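Local coordinates for CBS domain protein/ACT domain protein (Thermotoga maritima, PDB 1VR9) that is of unknown function but pairs two CBS domains with a predicted ACT domain, an arrangement consistent with a regulatory, ligand-sensing role, at residues A[52-56]-A[109-115]; A[42-48]-A[103-107]. All blocks are in the same frame, centred on the assembly; numbering follows the deposited sequence.

Contact 1 of 2, residues A[52-56]-A[109-115]; sequences REGHF and VDEEMRL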
loop_
_atom_site.group_PDB
_atom_site.type_symbol
_atom_site.label_atom_id
_atom_site.label_comp_id
_atom_site.label_asym_id
_atom_site.label_seq_id
_atom_site.Cartn_x
_atom_site.Cartn_y
_atom_site.Cartn_z
ATOM N N ARG A 52 9.660 11.802 2.923
ATOM C CA ARG A 52 9.233 13.210 3.123
ATOM C C ARG A 52 8.926 13.969 1.840
ATOM O O ARG A 52 8.279 15.027 1.892
ATOM C CB ARG A 52 10.261 13.985 3.977
ATOM C CG ARG A 52 10.313 13.395 5.375
ATOM C CD ARG A 52 11.130 14.165 6.358
ATOM N NE ARG A 52 12.535 14.235 5.976
ATOM C CZ ARG A 52 13.537 14.450 6.822
ATOM N NH1 ARG A 52 13.305 14.623 8.120
ATOM N NH2 ARG A 52 14.777 14.501 6.363
ATOM N N GLU A 53 9.448 13.487 0.717
ATOM C CA GLU A 53 9.152 14.031 -0.621
ATOM C C GLU A 53 7.935 13.370 -1.297
ATOM O O GLU A 53 7.571 13.732 -2.417
ATOM C CB GLU A 53 10.371 13.867 -1.517
ATOM C CG GLU A 53 11.523 14.717 -1.084
ATOM C CD GLU A 53 11.211 16.184 -1.217
ATOM O OE1 GLU A 53 10.944 16.615 -2.360
ATOM O OE2 GLU A 53 11.239 16.907 -0.196
ATOM N N GLY A 54 7.334 12.386 -0.644
ATOM C CA GLY A 54 6.120 11.752 -1.160
ATOM C C GLY A 54 6.376 10.514 -1.997
ATOM O O GLY A 54 5.422 9.953 -2.568
ATOM N N HIS A 55 7.633 10.067 -2.046
ATOM C CA HIS A 55 8.005 8.862 -2.791
ATOM C C HIS A 55 7.582 7.622 -2.037
ATOM O O HIS A 55 7.574 7.590 -0.815
ATOM C CB HIS A 55 9.508 8.737 -3.036
ATOM C CG HIS A 55 10.081 9.802 -3.919
ATOM N ND1 HIS A 55 11.111 10.628 -3.526
ATOM C CD2 HIS A 55 9.785 10.148 -5.191
ATOM C CE1 HIS A 55 11.414 11.449 -4.515
ATOM N NE2 HIS A 55 10.617 11.182 -5.536
ATOM N N PHE A 56 7.272 6.582 -2.786
ATOM C CA PHE A 56 6.935 5.294 -2.185
ATOM C C PHE A 56 8.157 4.580 -1.610
ATOM O O PHE A 56 9.189 4.467 -2.291
ATOM C CB PHE A 56 6.260 4.411 -3.222
ATOM C CG PHE A 56 6.125 2.993 -2.786
ATOM C CD1 PHE A 56 5.255 2.636 -1.757
ATOM C CD2 PHE A 56 6.866 2.000 -3.416
ATOM C CE1 PHE A 56 5.141 1.331 -1.362
ATOM C CE2 PHE A 56 6.736 0.691 -3.024
ATOM C CZ PHE A 56 5.897 0.356 -2.014
ATOM N N VAL A 109 2.161 4.354 -8.188
ATOM C CA VAL A 109 3.173 5.406 -8.266
ATOM C C VAL A 109 3.214 6.038 -9.661
ATOM O O VAL A 109 2.702 5.470 -10.635
ATOM C CB VAL A 109 4.589 4.883 -7.875
ATOM C CG1 VAL A 109 4.608 4.322 -6.456
ATOM C CG2 VAL A 109 5.063 3.849 -8.859
ATOM N N ASP A 110 3.819 7.222 -9.744
ATOM C CA ASP A 110 4.080 7.873 -11.033
ATOM C C ASP A 110 5.488 7.513 -11.490
ATOM O O ASP A 110 6.150 6.681 -10.880
ATOM C CB ASP A 110 3.838 9.399 -10.962
ATOM C CG ASP A 110 4.878 10.144 -10.136
ATOM O OD1 ASP A 110 5.929 9.570 -9.789
ATOM O OD2 ASP A 110 4.653 11.348 -9.854
ATOM N N GLU A 111 5.947 8.144 -12.563
ATOM C CA GLU A 111 7.240 7.798 -13.153
ATOM C C GLU A 111 8.464 8.184 -12.318
ATOM O O GLU A 111 9.559 7.674 -12.565
ATOM C CB GLU A 111 7.348 8.404 -14.544
ATOM C CG GLU A 111 6.356 7.812 -15.516
ATOM C CD GLU A 111 6.508 8.355 -16.920
ATOM O OE1 GLU A 111 7.507 9.059 -17.203
ATOM O OE2 GLU A 111 5.617 8.068 -17.751
ATOM N N GLU A 112 8.292 9.082 -11.351
ATOM C CA GLU A 112 9.358 9.409 -10.406
ATOM C C GLU A 112 9.222 8.673 -9.079
ATOM O O GLU A 112 9.838 9.060 -8.100
ATOM C CB GLU A 112 9.414 10.922 -10.160
ATOM C CG GLU A 112 9.949 11.700 -11.329
ATOM C CD GLU A 112 8.987 11.736 -12.491
ATOM O OE1 GLU A 112 7.789 12.003 -12.253
ATOM O OE2 GLU A 112 9.426 11.500 -13.636
HETATM N N MSE A 113 8.423 7.598 -9.049
HETATM C CA MSE A 113 8.153 6.846 -7.830
HETATM C C MSE A 113 7.406 7.607 -6.725
HETATM O O MSE A 113 7.448 7.185 -5.574
HETATM C CB MSE A 113 9.430 6.205 -7.250
HETATM C CG MSE A 113 10.147 5.197 -8.170
HETATM SE SE MSE A 113 9.062 3.861 -9.178
HETATM C CE MSE A 113 9.109 4.801 -10.895
ATOM N N ARG A 114 6.701 8.683 -7.069
ATOM C CA ARG A 114 5.860 9.376 -6.092
ATOM C C ARG A 114 4.583 8.571 -5.891
ATOM O O ARG A 114 3.968 8.141 -6.858
ATOM C CB ARG A 114 5.532 10.798 -6.534
ATOM C CG ARG A 114 6.764 11.666 -6.799
ATOM C CD ARG A 114 7.028 12.706 -5.676
ATOM N NE ARG A 114 8.412 13.186 -5.620
ATOM C CZ ARG A 114 8.978 14.013 -6.500
ATOM N NH1 ARG A 114 8.290 14.477 -7.537
ATOM N NH2 ARG A 114 10.246 14.380 -6.350
ATOM N N LEU A 115 4.195 8.386 -4.637
ATOM C CA LEU A 115 2.958 7.705 -4.298
ATOM C C LEU A 115 1.734 8.512 -4.748
ATOM O O LEU A 115 1.574 9.678 -4.373
ATOM C CB LEU A 115 2.891 7.475 -2.784
ATOM C CG LEU A 115 1.780 6.577 -2.260
ATOM C CD1 LEU A 115 1.871 5.183 -2.881
ATOM C CD2 LEU A 115 1.895 6.478 -0.757
HETATM O O HOH W 1 2.975 11.276 -2.578
#
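His-55 and Arg-114 face each other in a single antiparallel beta bridge: Phe-56 N donates to Met-113 O (2.9 Å) and Leu-115 N to Gly-54 O (2.9 Å). Gly-54 O also accepts a hydrogen bond from a water that donates to Leu-115 O too. Gly-54 turns the chain with a positive phi, which glycine reaches easily for want of a side chain. The His-55 and Arg-114 side chains cross obliquely, their planes 26° apart, with His-55 NE2 3.0 Å from Arg-114 NE. Arg-114 CG, anti to the carbonyl carbon (chi1 -57°), lies 3.7 Å from His-55 CD2, and a bend at chi2 then carries NE towards the ring nitrogen. Glu-112 O comes to 3.1 Å from His-55 CD2. Asp-110 shapes the opposing loop, a type I turn from Asp-110 to Met-113: the bond from Glu-112 N to its OD1 forms an Asx turn, and Arg-114 N reaches the same oxygen from the opposite face. On the inner side Phe-56 CB meets Val-109 CG1 at 3.6 Å, a beta-branched residue suited to strand and core. The bridge ties the two repeats of a CBS pair (Bateman module) at their hairpin ends, between strands 46-50 and 56-61 and between 105-109 and 115-120. Phe-56 and Val-109 turn inward onto Phe-84, and the Val-109 backbone hydrogen-bonds to Val-85 of strand 85-86 and to Glu-87 just after it.

Contact 2 of 2, residues A[42-48]-A[103-107]; sequences YQTNECI and EPYLP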
loop_
_atom_site.group_PDB
_atom_site.type_symbol
_atom_site.label_atom_id
_atom_site.label_comp_id
_atom_site.label_asym_id
_atom_site.label_seq_id
_atom_site.Cartn_x
_atom_site.Cartn_y
_atom_site.Cartn_z
ATOM N N TYR A 42 -8.410 1.701 9.443
ATOM C CA TYR A 42 -8.761 1.007 8.210
ATOM C C TYR A 42 -9.049 -0.472 8.437
ATOM O O TYR A 42 -9.282 -1.207 7.472
ATOM C CB TYR A 42 -7.663 1.196 7.157
ATOM C CG TYR A 42 -7.735 2.545 6.507
ATOM C CD1 TYR A 42 -8.563 2.741 5.412
ATOM C CD2 TYR A 42 -7.036 3.632 7.013
ATOM C CE1 TYR A 42 -8.684 3.971 4.825
ATOM C CE2 TYR A 42 -7.145 4.899 6.422
ATOM C CZ TYR A 42 -7.965 5.041 5.304
ATOM O OH TYR A 42 -8.108 6.249 4.665
ATOM N N GLN A 43 -9.062 -0.888 9.705
ATOM C CA GLN A 43 -9.378 -2.251 10.111
ATOM C C GLN A 43 -8.564 -3.243 9.293
ATOM O O GLN A 43 -9.115 -4.183 8.682
ATOM C CB GLN A 43 -10.877 -2.520 9.965
ATOM C CG GLN A 43 -11.745 -1.495 10.700
ATOM C CD GLN A 43 -13.196 -1.873 10.773
ATOM O OE1 GLN A 43 -14.051 -1.191 10.201
ATOM N NE2 GLN A 43 -13.500 -2.961 11.486
ATOM N N THR A 44 -7.246 -3.034 9.291
ATOM C CA THR A 44 -6.354 -3.749 8.415
ATOM C C THR A 44 -4.982 -4.032 9.096
ATOM O O THR A 44 -4.784 -3.665 10.253
ATOM C CB THR A 44 -6.212 -2.976 7.106
ATOM O OG1 THR A 44 -5.541 -3.784 6.123
ATOM C CG2 THR A 44 -5.426 -1.663 7.333
ATOM N N ASN A 45 -4.098 -4.749 8.402
ATOM C CA ASN A 45 -2.796 -5.152 8.940
ATOM C C ASN A 45 -1.632 -4.740 8.005
ATOM O O ASN A 45 -0.552 -5.346 8.051
ATOM C CB ASN A 45 -2.734 -6.648 9.186
ATOM C CG ASN A 45 -3.038 -7.458 7.947
ATOM O OD1 ASN A 45 -3.293 -6.904 6.874
ATOM N ND2 ASN A 45 -3.032 -8.785 8.095
ATOM N N GLU A 46 -1.893 -3.747 7.167
ATOM C CA GLU A 46 -0.890 -3.164 6.255
ATOM C C GLU A 46 -0.966 -1.636 6.342
ATOM O O GLU A 46 -2.054 -1.070 6.484
ATOM C CB GLU A 46 -1.206 -3.566 4.812
ATOM C CG GLU A 46 -0.264 -2.929 3.777
ATOM C CD GLU A 46 -0.758 -3.026 2.343
ATOM O OE1 GLU A 46 -1.831 -3.577 2.145
ATOM O OE2 GLU A 46 -0.040 -2.591 1.422
ATOM N N CYS A 47 0.193 -0.964 6.220
ATOM C CA CYS A 47 0.264 0.478 6.112
ATOM C C CYS A 47 1.250 0.769 4.995
ATOM O O CYS A 47 2.335 0.182 4.985
ATOM C CB CYS A 47 0.781 1.075 7.416
ATOM S SG CYS A 47 0.393 2.805 7.588
ATOM N N ILE A 48 0.873 1.625 4.062
ATOM C CA ILE A 48 1.779 2.035 2.984
ATOM C C ILE A 48 2.666 3.171 3.514
ATOM O O ILE A 48 2.190 4.057 4.232
ATOM C CB ILE A 48 0.988 2.446 1.698
ATOM C CG1 ILE A 48 0.311 1.195 1.094
ATOM C CG2 ILE A 48 1.883 3.118 0.685
ATOM C CD1 ILE A 48 -0.596 1.462 -0.109
ATOM N N GLU A 103 -1.567 -8.445 -0.408
ATOM C CA GLU A 103 -1.751 -7.357 0.532
ATOM C C GLU A 103 -3.093 -6.726 0.204
ATOM O O GLU A 103 -3.514 -6.763 -0.950
ATOM C CB GLU A 103 -0.639 -6.319 0.346
ATOM C CG GLU A 103 0.766 -6.772 0.700
ATOM C CD GLU A 103 0.994 -6.951 2.182
ATOM O OE1 GLU A 103 0.327 -6.277 2.999
ATOM O OE2 GLU A 103 1.835 -7.813 2.541
ATOM N N PRO A 104 -3.782 -6.153 1.199
ATOM C CA PRO A 104 -5.067 -5.479 0.925
ATOM C C PRO A 104 -5.016 -4.220 0.076
ATOM O O PRO A 104 -6.060 -3.831 -0.467
ATOM C CB PRO A 104 -5.578 -5.128 2.315
ATOM C CG PRO A 104 -4.433 -5.140 3.182
ATOM C CD PRO A 104 -3.478 -6.149 2.641
ATOM N N TYR A 105 -3.854 -3.565 0.022
ATOM C CA TYR A 105 -3.653 -2.363 -0.755
ATOM C C TYR A 105 -2.346 -2.403 -1.532
ATOM O O TYR A 105 -1.268 -2.649 -0.959
ATOM C CB TYR A 105 -3.674 -1.121 0.139
ATOM C CG TYR A 105 -4.938 -0.956 0.917
ATOM C CD1 TYR A 105 -6.002 -0.252 0.388
ATOM C CD2 TYR A 105 -5.063 -1.460 2.210
ATOM C CE1 TYR A 105 -7.180 -0.067 1.108
ATOM C CE2 TYR A 105 -6.234 -1.289 2.932
ATOM C CZ TYR A 105 -7.281 -0.587 2.386
ATOM O OH TYR A 105 -8.447 -0.421 3.123
ATOM N N LEU A 106 -2.460 -2.208 -2.841
ATOM C CA LEU A 106 -1.330 -2.181 -3.762
ATOM C C LEU A 106 -0.943 -0.708 -4.058
ATOM O O LEU A 106 -1.760 0.085 -4.570
ATOM C CB LEU A 106 -1.679 -2.929 -5.053
ATOM C CG LEU A 106 -0.714 -2.813 -6.225
ATOM C CD1 LEU A 106 0.640 -3.394 -5.900
ATOM C CD2 LEU A 106 -1.283 -3.501 -7.444
ATOM N N PRO A 107 0.279 -0.311 -3.675
ATOM C CA PRO A 107 0.724 1.043 -3.972
ATOM C C PRO A 107 0.748 1.368 -5.467
ATOM O O PRO A 107 1.103 0.510 -6.278
ATOM C CB PRO A 107 2.145 1.079 -3.370
ATOM C CG PRO A 107 2.129 0.091 -2.329
ATOM C CD PRO A 107 1.284 -1.030 -2.875
HETATM O O HOH W 2 -9.449 -2.590 4.634
HETATM O O HOH W 3 -1.012 -7.647 5.110
#
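Glu-46 reaches across to the backbone of Tyr-105, whose N donates to Glu-46 OE1 (2.9 Å) on the syn side of the carboxylate. The side chain is fully stretched, CG anti to the backbone N (chi1 176°) and the chain extended beyond it, which is what lets a residue of one strand span to the other. Its second oxygen, OE2, lies only 2.7 Å from Tyr-105 O, so the acid is probably protonated. The carboxylate of Glu-103, turned 73° from that of Glu-46, brings its OE1 to 3.6 Å from Glu-46 OE1; such proximity of two acids would tend to raise their affinity for a proton. Water links Glu-103 OE1 to Asn-45 OD1, weakly at the asparagine.

Strands 46-48 and 105-107 run nearly parallel, 22° apart, with axes 8.4 Å from each other. They are the central strands of two three-stranded sheets, one in each CBS domain. No backbone ladder joins them; they meet through side chains and through Glu-46 reaching the Tyr-105 backbone, as two halves of a CBS pair.

Pro-104, rigid and compact, puts CG against Thr-44 OG1 (3.4 Å), while its CD packs beside Glu-46 OE1. The Tyr-105 ring meets Glu-46 OE1 at its edge, and its hydroxyl approaches CD1 of Tyr-42, the two side chains crossing near a right angle; water joins Tyr-105 OH to Tyr-42 O. Tyr-42 OH is hydrogen-bonded to Asp-22 OD1. Deeper in, Ile-48, with CG1 anti to its carbonyl carbon, sends CD1 to Pro-107 CG (3.8 Å) and to Tyr-105 CB, among Leu-115 and Ala-118 of strand 115-120.

From the N terminus the chain passes strand 25-27 and helix 32-41 to reach 42-48, the first half of contact 2, then runs along strand 46-50 into 52-56, the first half of contact 1. After strand 56-61, strand 85-86 and helix 91-100 it returns at 103-107, closing contact 2, and at 109-115, closing contact 1. The two loops therefore cross, since their segments alternate. Both join the first CBS domain to the second: contact 2 through the central strands, contact 1 through the hairpin loops about 17 Å away between centres. Phe-56 and Leu-115 connect them, packing on Pro-107 and Ile-48.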